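Putative drug/sodium antiporter (Escherichia coli, PDB 4Z3N) probably works as a MATE-family antiporter that carries the genotoxin colibactin across the cell membrane. Local coordinates at residues 42-56 against 188-200. Numbering follows the deposited sequence.
Sequences GMLTQVTYAIADIFW and SLLGALVNIMLDP. With OLC ((2R)-2,3-dihydroxypropyl (9Z)-octadec-9-enoate), chain E.
With CG set anti to its own carbonyl carbon (chi1 -78°), the Tyr49 side chain leans from helix 42-56 toward helix 188-200, while Asn195 turns CG anti to the backbone N (chi1 176°) and lays its amide beside the phenol. The two planes lie 12° apart, and Asn195 CG stands 4.0 Å from Tyr49 CD2. On the other ring face sits the lipid monoolein, its C6 3.3 Å from Tyr49 CD2, so the phenol is layered between an amide-bearing side chain and an acyl chain. The phenol oxygen reaches past Ala192 to the backbone, where Tyr49 OH is 3.1 Å from Gly191 O. Both are predicted membrane-spanning helices of the first MatE domain and run nearly parallel, 13° apart with axes 8.9 Å from each other at their closest. Small residues line the N-terminal end of the interface, where Gly42 CA lies 3.6 Å from Ser188 OG and Thr45 and Thr48 pack against Ala192. Thr45 OG1 donates back to Gly42 O (2.6 Å) and still rests against Ser188 CB, while its CG2 meets Leu189 CD2. One turn on from Tyr49 and Asn195, the carboxylates of Asp53 and Asp199 meet at about a right angle, with Asp53 OD1 2.7 Å from Asp199 OD2. Val213 and Ala216 of helix 209-232 touch Asp199 as well. At the far end Pro200 lies over one face of the Trp56 indole in a CH-pi contact, CB 4.0 Å from the centroid of the six-membered ring and 17° off the ring normal, and Phe55 CE2 approaches the opposite face.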
ATOM      1  N   GLY A  42      10.878  -5.591   5.851  1.00 42.73           N
ATOM      2  CA  GLY A  42      10.839  -5.491   4.402  1.00 39.93           C
ATOM      3  C   GLY A  42      10.407  -4.108   3.956  1.00 38.23           C
ATOM      4  O   GLY A  42      10.898  -3.581   2.957  1.00 38.45           O
ATOM      5  N   MET A  43       9.489  -3.511   4.709  1.00 40.92           N
ATOM      6  CA  MET A  43       8.960  -2.211   4.337  1.00 38.05           C
ATOM      7  C   MET A  43       9.988  -1.131   4.625  1.00 36.07           C
ATOM      8  O   MET A  43      10.081  -0.169   3.896  1.00 40.60           O
ATOM      9  CB  MET A  43       7.647  -1.933   5.060  1.00 33.12           C
ATOM     10  CG  MET A  43       6.470  -2.709   4.494  1.00 36.89           C
ATOM     11  SD  MET A  43       4.947  -2.550   5.463  1.00 46.46           S
ATOM     12  CE  MET A  43       4.137  -4.100   5.079  1.00 36.76           C
ATOM     13  N   LEU A  44      10.783  -1.305   5.666  1.00 37.51           N
ATOM     14  CA  LEU A  44      11.830  -0.338   5.935  1.00 40.44           C
ATOM     15  C   LEU A  44      12.892  -0.356   4.827  1.00 42.76           C
ATOM     16  O   LEU A  44      13.377   0.710   4.441  1.00 45.35           O
ATOM     17  CB  LEU A  44      12.474  -0.581   7.300  1.00 36.14           C
ATOM     18  CG  LEU A  44      11.662  -0.226   8.553  1.00 43.72           C
ATOM     19  CD1 LEU A  44      12.514  -0.366   9.813  1.00 47.47           C
ATOM     20  CD2 LEU A  44      11.074   1.167   8.460  1.00 47.56           C
ATOM     21  N   THR A  45      13.241  -1.540   4.308  1.00 37.60           N
ATOM     22  CA  THR A  45      14.216  -1.629   3.215  1.00 39.91           C
ATOM     23  C   THR A  45      13.844  -0.697   2.065  1.00 47.59           C
ATOM     24  O   THR A  45      14.712  -0.055   1.467  1.00 51.87           O
ATOM     25  CB  THR A  45      14.360  -3.059   2.597  1.00 41.52           C
ATOM     26  OG1 THR A  45      13.203  -3.373   1.815  1.00 41.90           O
ATOM     27  CG2 THR A  45      14.606  -4.130   3.635  1.00 36.27           C
ATOM     28  N   GLN A  46      12.551  -0.646   1.749  1.00 47.96           N
ATOM     29  CA  GLN A  46      12.059   0.168   0.648  1.00 47.78           C
ATOM     30  C   GLN A  46      12.476   1.621   0.788  1.00 46.74           C
ATOM     31  O   GLN A  46      12.772   2.274  -0.210  1.00 53.22           O
ATOM     32  CB  GLN A  46      10.539   0.065   0.540  1.00 42.04           C
ATOM     33  CG  GLN A  46      10.084  -1.167  -0.207  1.00 51.14           C
ATOM     34  CD  GLN A  46       8.637  -1.531   0.094  1.00 60.84           C
ATOM     35  OE1 GLN A  46       7.945  -0.828   0.847  1.00 53.48           O
ATOM     36  NE2 GLN A  46       8.176  -2.639  -0.484  1.00 58.72           N
ATOM     37  N   VAL A  47      12.519   2.117   2.019  1.00 44.54           N
ATOM     38  CA  VAL A  47      12.872   3.513   2.253  1.00 48.62           C
ATOM     39  C   VAL A  47      14.328   3.750   1.890  1.00 50.02           C
ATOM     40  O   VAL A  47      14.659   4.766   1.279  1.00 50.54           O
ATOM     41  CB  VAL A  47      12.618   3.948   3.729  1.00 54.96           C
ATOM     42  CG1 VAL A  47      13.107   5.382   3.992  1.00 55.14           C
ATOM     43  CG2 VAL A  47      11.135   3.821   4.077  1.00 62.28           C
ATOM     44  N   THR A  48      15.189   2.794   2.242  1.00 49.07           N
ATOM     45  CA  THR A  48      16.624   2.931   2.003  1.00 50.62           C
ATOM     46  C   THR A  48      16.965   3.270   0.549  1.00 48.84           C
ATOM     47  O   THR A  48      17.981   3.909   0.296  1.00 48.84           O
ATOM     48  CB  THR A  48      17.387   1.656   2.383  1.00 44.31           C
ATOM     49  OG1 THR A  48      17.070   0.617   1.455  1.00 48.83           O
ATOM     50  CG2 THR A  48      17.018   1.201   3.781  1.00 46.63           C
ATOM     51  N   TYR A  49      16.126   2.852  -0.399  1.00 45.39           N
ATOM     52  CA  TYR A  49      16.383   3.144  -1.810  1.00 46.53           C
ATOM     53  C   TYR A  49      16.569   4.637  -2.042  1.00 45.14           C
ATOM     54  O   TYR A  49      17.587   5.049  -2.569  1.00 43.00           O
ATOM     55  CB  TYR A  49      15.257   2.614  -2.702  1.00 41.01           C
ATOM     56  CG  TYR A  49      15.337   1.133  -2.947  1.00 42.77           C
ATOM     57  CD1 TYR A  49      15.139   0.224  -1.905  1.00 48.89           C
ATOM     58  CD2 TYR A  49      15.593   0.633  -4.215  1.00 37.32           C
ATOM     59  CE1 TYR A  49      15.201  -1.140  -2.119  1.00 40.37           C
ATOM     60  CE2 TYR A  49      15.656  -0.730  -4.446  1.00 41.53           C
ATOM     61  CZ  TYR A  49      15.460  -1.614  -3.390  1.00 45.94           C
ATOM     62  OH  TYR A  49      15.529  -2.976  -3.602  1.00 45.26           O
ATOM     63  N   ALA A  50      15.591   5.434  -1.622  1.00 46.29           N
ATOM     64  CA  ALA A  50      15.653   6.881  -1.757  1.00 42.63           C
ATOM     65  C   ALA A  50      16.845   7.488  -0.998  1.00 50.86           C
ATOM     66  O   ALA A  50      17.561   8.344  -1.527  1.00 53.63           O
ATOM     67  CB  ALA A  50      14.354   7.498  -1.280  1.00 43.80           C
ATOM     68  N   ILE A  51      17.059   7.047   0.236  1.00 48.11           N
ATOM     69  CA  ILE A  51      18.197   7.532   1.007  1.00 48.64           C
ATOM     70  C   ILE A  51      19.515   7.302   0.260  1.00 50.43           C
ATOM     71  O   ILE A  51      20.285   8.247   0.063  1.00 50.55           O
ATOM     72  CB  ILE A  51      18.272   6.864   2.393  1.00 50.14           C
ATOM     73  CG1 ILE A  51      17.043   7.228   3.227  1.00 48.78           C
ATOM     74  CG2 ILE A  51      19.562   7.252   3.125  1.00 41.62           C
ATOM     75  CD1 ILE A  51      16.936   6.422   4.521  1.00 50.94           C
ATOM     76  N   ALA A  52      19.763   6.058  -0.160  1.00 48.55           N
ATOM     77  CA  ALA A  52      20.976   5.720  -0.904  1.00 48.13           C
ATOM     78  C   ALA A  52      21.024   6.483  -2.224  1.00 49.82           C
ATOM     79  O   ALA A  52      22.056   7.040  -2.596  1.00 49.72           O
ATOM     80  CB  ALA A  52      21.062   4.222  -1.155  1.00 40.51           C
ATOM     81  N   ASP A  53      19.901   6.504  -2.928  1.00 50.52           N
ATOM     82  CA  ASP A  53      19.812   7.229  -4.183  1.00 51.86           C
ATOM     83  C   ASP A  53      20.259   8.671  -4.012  1.00 55.67           C
ATOM     84  O   ASP A  53      21.180   9.120  -4.695  1.00 56.99           O
ATOM     85  CB  ASP A  53      18.385   7.189  -4.743  1.00 45.54           C
ATOM     86  CG  ASP A  53      18.107   5.924  -5.521  1.00 46.82           C
ATOM     87  OD1 ASP A  53      19.069   5.155  -5.747  1.00 42.96           O
ATOM     88  OD2 ASP A  53      16.940   5.703  -5.914  1.00 47.22           O
ATOM     89  N   ILE A  54      19.633   9.392  -3.086  1.00 57.17           N
ATOM     90  CA  ILE A  54      19.923  10.817  -2.946  1.00 60.25           C
ATOM     91  C   ILE A  54      21.307  11.061  -2.341  1.00 55.75           C
ATOM     92  O   ILE A  54      21.958  12.050  -2.653  1.00 66.57           O
ATOM     93  CB  ILE A  54      18.850  11.536  -2.104  1.00 57.75           C
ATOM     94  CG1 ILE A  54      19.196  13.018  -1.981  1.00 63.87           C
ATOM     95  CG2 ILE A  54      18.727  10.902  -0.735  1.00 67.44           C
ATOM     96  CD1 ILE A  54      19.542  13.684  -3.311  1.00 75.82           C
ATOM     97  N   PHE A  55      21.754  10.150  -1.491  1.00 55.02           N
ATOM     98  CA  PHE A  55      23.109  10.194  -0.945  1.00 57.77           C
ATOM     99  C   PHE A  55      24.147  10.192  -2.061  1.00 60.26           C
ATOM    100  O   PHE A  55      25.072  10.997  -2.059  1.00 64.87           O
ATOM    101  CB  PHE A  55      23.330   9.006  -0.001  1.00 56.19           C
ATOM    102  CG  PHE A  55      24.753   8.831   0.462  1.00 60.81           C
ATOM    103  CD1 PHE A  55      25.434   9.870   1.085  1.00 67.04           C
ATOM    104  CD2 PHE A  55      25.390   7.606   0.319  1.00 58.12           C
ATOM    105  CE1 PHE A  55      26.733   9.698   1.533  1.00 65.24           C
ATOM    106  CE2 PHE A  55      26.685   7.425   0.762  1.00 59.85           C
ATOM    107  CZ  PHE A  55      27.360   8.473   1.373  1.00 68.78           C
ATOM    108  N   TRP A  56      23.983   9.283  -3.016  1.00 63.09           N
ATOM    109  CA  TRP A  56      24.899   9.169  -4.148  1.00 58.97           C
ATOM    110  C   TRP A  56      24.642  10.204  -5.245  1.00 64.52           C
ATOM    111  O   TRP A  56      25.559  10.572  -5.974  1.00 68.15           O
ATOM    112  CB  TRP A  56      24.816   7.773  -4.746  1.00 55.04           C
ATOM    113  CG  TRP A  56      25.430   6.715  -3.923  1.00 50.27           C
ATOM    114  CD1 TRP A  56      24.805   5.626  -3.401  1.00 52.01           C
ATOM    115  CD2 TRP A  56      26.803   6.619  -3.535  1.00 54.79           C
ATOM    116  NE1 TRP A  56      25.704   4.848  -2.707  1.00 53.98           N
ATOM    117  CE2 TRP A  56      26.939   5.438  -2.770  1.00 56.49           C
ATOM    118  CE3 TRP A  56      27.933   7.416  -3.758  1.00 50.56           C
ATOM    119  CZ2 TRP A  56      28.163   5.031  -2.225  1.00 55.70           C
ATOM    120  CZ3 TRP A  56      29.146   7.012  -3.214  1.00 54.02           C
ATOM    121  CH2 TRP A  56      29.250   5.824  -2.457  1.00 53.15           C
ATOM    122  N   SER A 188      13.875  -8.788   0.383  1.00 41.23           N
ATOM    123  CA  SER A 188      13.899  -7.342   0.552  1.00 40.08           C
ATOM    124  C   SER A 188      15.304  -6.824   0.896  1.00 43.08           C
ATOM    125  O   SER A 188      15.786  -5.850   0.313  1.00 41.07           O
ATOM    126  CB  SER A 188      12.898  -6.922   1.636  1.00 36.47           C
ATOM    127  OG  SER A 188      11.600  -6.765   1.090  1.00 40.48           O
ATOM    128  N   LEU A 189      15.952  -7.484   1.849  1.00 44.34           N
ATOM    129  CA  LEU A 189      17.272  -7.083   2.304  1.00 40.80           C
ATOM    130  C   LEU A 189      18.292  -7.179   1.171  1.00 45.24           C
ATOM    131  O   LEU A 189      19.109  -6.267   0.982  1.00 47.53           O
ATOM    132  CB  LEU A 189      17.703  -7.943   3.491  1.00 36.98           C
ATOM    133  CG  LEU A 189      17.044  -7.586   4.820  1.00 39.61           C
ATOM    134  CD1 LEU A 189      17.339  -8.620   5.906  1.00 32.47           C
ATOM    135  CD2 LEU A 189      17.481  -6.190   5.250  1.00 33.45           C
ATOM    136  N   LEU A 190      18.244  -8.285   0.424  1.00 40.72           N
ATOM    137  CA  LEU A 190      19.147  -8.490  -0.700  1.00 38.85           C
ATOM    138  C   LEU A 190      18.956  -7.399  -1.731  1.00 41.57           C
ATOM    139  O   LEU A 190      19.916  -6.931  -2.331  1.00 51.03           O
ATOM    140  CB  LEU A 190      18.931  -9.858  -1.331  1.00 38.36           C
ATOM    141  CG  LEU A 190      19.675 -10.141  -2.631  1.00 36.72           C
ATOM    142  CD1 LEU A 190      21.170  -9.958  -2.456  1.00 37.21           C
ATOM    143  CD2 LEU A 190      19.365 -11.550  -3.077  1.00 39.93           C
ATOM    144  N   GLY A 191      17.715  -6.977  -1.922  1.00 42.54           N
ATOM    145  CA  GLY A 191      17.421  -5.906  -2.856  1.00 43.24           C
ATOM    146  C   GLY A 191      18.040  -4.585  -2.442  1.00 44.74           C
ATOM    147  O   GLY A 191      18.527  -3.831  -3.280  1.00 49.42           O
ATOM    148  N   ALA A 192      18.022  -4.312  -1.141  1.00 45.52           N
ATOM    149  CA  ALA A 192      18.510  -3.048  -0.605  1.00 41.39           C
ATOM    150  C   ALA A 192      20.033  -2.974  -0.615  1.00 41.27           C
ATOM    151  O   ALA A 192      20.593  -1.898  -0.814  1.00 40.32           O
ATOM    152  CB  ALA A 192      17.980  -2.835   0.805  1.00 36.06           C
ATOM    153  N   LEU A 193      20.693  -4.114  -0.397  1.00 44.15           N
ATOM    154  CA  LEU A 193      22.160  -4.192  -0.446  1.00 49.80           C
ATOM    155  C   LEU A 193      22.667  -3.973  -1.861  1.00 48.34           C
ATOM    156  O   LEU A 193      23.567  -3.164  -2.095  1.00 49.04           O
ATOM    157  CB  LEU A 193      22.659  -5.541   0.076  1.00 50.33           C
ATOM    158  CG  LEU A 193      22.604  -5.704   1.592  1.00 62.18           C
ATOM    159  CD1 LEU A 193      23.011  -7.104   2.014  1.00 63.35           C
ATOM    160  CD2 LEU A 193      23.503  -4.668   2.245  1.00 66.67           C
ATOM    161  N   VAL A 194      22.073  -4.706  -2.795  1.00 44.51           N
ATOM    162  CA  VAL A 194      22.331  -4.541  -4.218  1.00 47.56           C
ATOM    163  C   VAL A 194      22.236  -3.072  -4.690  1.00 44.65           C
ATOM    164  O   VAL A 194      23.115  -2.571  -5.388  1.00 43.99           O
ATOM    165  CB  VAL A 194      21.361  -5.424  -5.024  1.00 43.06           C
ATOM    166  CG1 VAL A 194      21.435  -5.119  -6.512  1.00 40.74           C
ATOM    167  CG2 VAL A 194      21.676  -6.870  -4.758  1.00 34.48           C
ATOM    168  N   ASN A 195      21.185  -2.373  -4.296  1.00 40.58           N
ATOM    169  CA  ASN A 195      21.059  -0.988  -4.688  1.00 40.06           C
ATOM    170  C   ASN A 195      22.151  -0.135  -4.041  1.00 41.98           C
ATOM    171  O   ASN A 195      22.592   0.873  -4.603  1.00 38.48           O
ATOM    172  CB  ASN A 195      19.669  -0.467  -4.328  1.00 37.65           C
ATOM    173  CG  ASN A 195      19.512   1.005  -4.615  1.00 37.26           C
ATOM    174  OD1 ASN A 195      19.417   1.817  -3.698  1.00 38.90           O
ATOM    175  ND2 ASN A 195      19.498   1.360  -5.889  1.00 34.70           N
ATOM    176  N   ILE A 196      22.589  -0.550  -2.857  1.00 43.00           N
ATOM    177  CA  ILE A 196      23.597   0.197  -2.107  1.00 46.76           C
ATOM    178  C   ILE A 196      24.947   0.138  -2.800  1.00 46.50           C
ATOM    179  O   ILE A 196      25.658   1.142  -2.892  1.00 46.05           O
ATOM    180  CB  ILE A 196      23.759  -0.337  -0.670  1.00 47.15           C
ATOM    181  CG1 ILE A 196      22.623   0.184   0.209  1.00 45.64           C
ATOM    182  CG2 ILE A 196      25.103   0.098  -0.097  1.00 47.88           C
ATOM    183  CD1 ILE A 196      22.348  -0.686   1.432  1.00 44.70           C
ATOM    184  N   MET A 197      25.280  -1.050  -3.293  1.00 47.01           N
ATOM    185  CA  MET A 197      26.537  -1.285  -3.975  1.00 46.01           C
ATOM    186  C   MET A 197      26.539  -0.805  -5.429  1.00 44.93           C
ATOM    187  O   MET A 197      27.556  -0.325  -5.921  1.00 47.00           O
ATOM    188  CB  MET A 197      26.871  -2.770  -3.907  1.00 47.95           C
ATOM    189  CG  MET A 197      27.202  -3.232  -2.504  1.00 55.51           C
ATOM    190  SD  MET A 197      27.273  -5.034  -2.299  1.00 88.35           S
ATOM    191  CE  MET A 197      27.215  -5.151  -0.504  1.00 66.41           C
ATOM    192  N   LEU A 198      25.402  -0.926  -6.108  1.00 44.65           N
ATOM    193  CA  LEU A 198      25.340  -0.645  -7.538  1.00 39.92           C
ATOM    194  C   LEU A 198      25.289   0.841  -7.846  1.00 42.81           C
ATOM    195  O   LEU A 198      25.916   1.293  -8.802  1.00 44.32           O
ATOM    196  CB  LEU A 198      24.135  -1.333  -8.176  1.00 38.13           C
ATOM    197  CG  LEU A 198      24.208  -2.847  -8.369  1.00 42.68           C
ATOM    198  CD1 LEU A 198      22.941  -3.341  -9.065  1.00 40.50           C
ATOM    199  CD2 LEU A 198      25.457  -3.237  -9.149  1.00 39.16           C
ATOM    200  N   ASP A 199      24.527   1.592  -7.054  1.00 42.35           N
ATOM    201  CA  ASP A 199      24.432   3.043  -7.217  1.00 41.19           C
ATOM    202  C   ASP A 199      25.796   3.677  -7.412  1.00 48.65           C
ATOM    203  O   ASP A 199      25.976   4.495  -8.313  1.00 48.27           O
ATOM    204  CB  ASP A 199      23.757   3.693  -6.009  1.00 45.24           C
ATOM    205  CG  ASP A 199      22.275   3.893  -6.207  1.00 48.32           C
ATOM    206  OD1 ASP A 199      21.779   3.583  -7.314  1.00 45.44           O
ATOM    207  OD2 ASP A 199      21.605   4.362  -5.257  1.00 49.79           O
ATOM    208  N   PRO A 200      26.766   3.316  -6.552  1.00 50.44           N
ATOM    209  CA  PRO A 200      28.107   3.881  -6.739  1.00 50.28           C
ATOM    210  C   PRO A 200      28.727   3.443  -8.074  1.00 50.37           C
ATOM    211  O   PRO A 200      29.254   4.275  -8.816  1.00 49.56           O
ATOM    212  CB  PRO A 200      28.900   3.323  -5.548  1.00 50.68           C
ATOM    213  CG  PRO A 200      27.877   2.785  -4.596  1.00 49.29           C
ATOM    214  CD  PRO A 200      26.702   2.392  -5.406  1.00 45.15           C
TER
HETATM  215  C9  OLC E 504      11.075   2.179  -7.735  1.00 45.17           C
HETATM  216  C8  OLC E 504      12.185   1.582  -6.883  1.00 48.52           C
HETATM  217  C7  OLC E 504      11.666   1.224  -5.501  1.00 49.00           C
HETATM  218  C6  OLC E 504      12.398   0.014  -4.960  1.00 45.51           C
HETATM  219  C5  OLC E 504      11.390  -0.976  -4.401  1.00 55.44           C
HETATM  220  C4  OLC E 504      11.673  -2.389  -4.874  1.00 44.36           C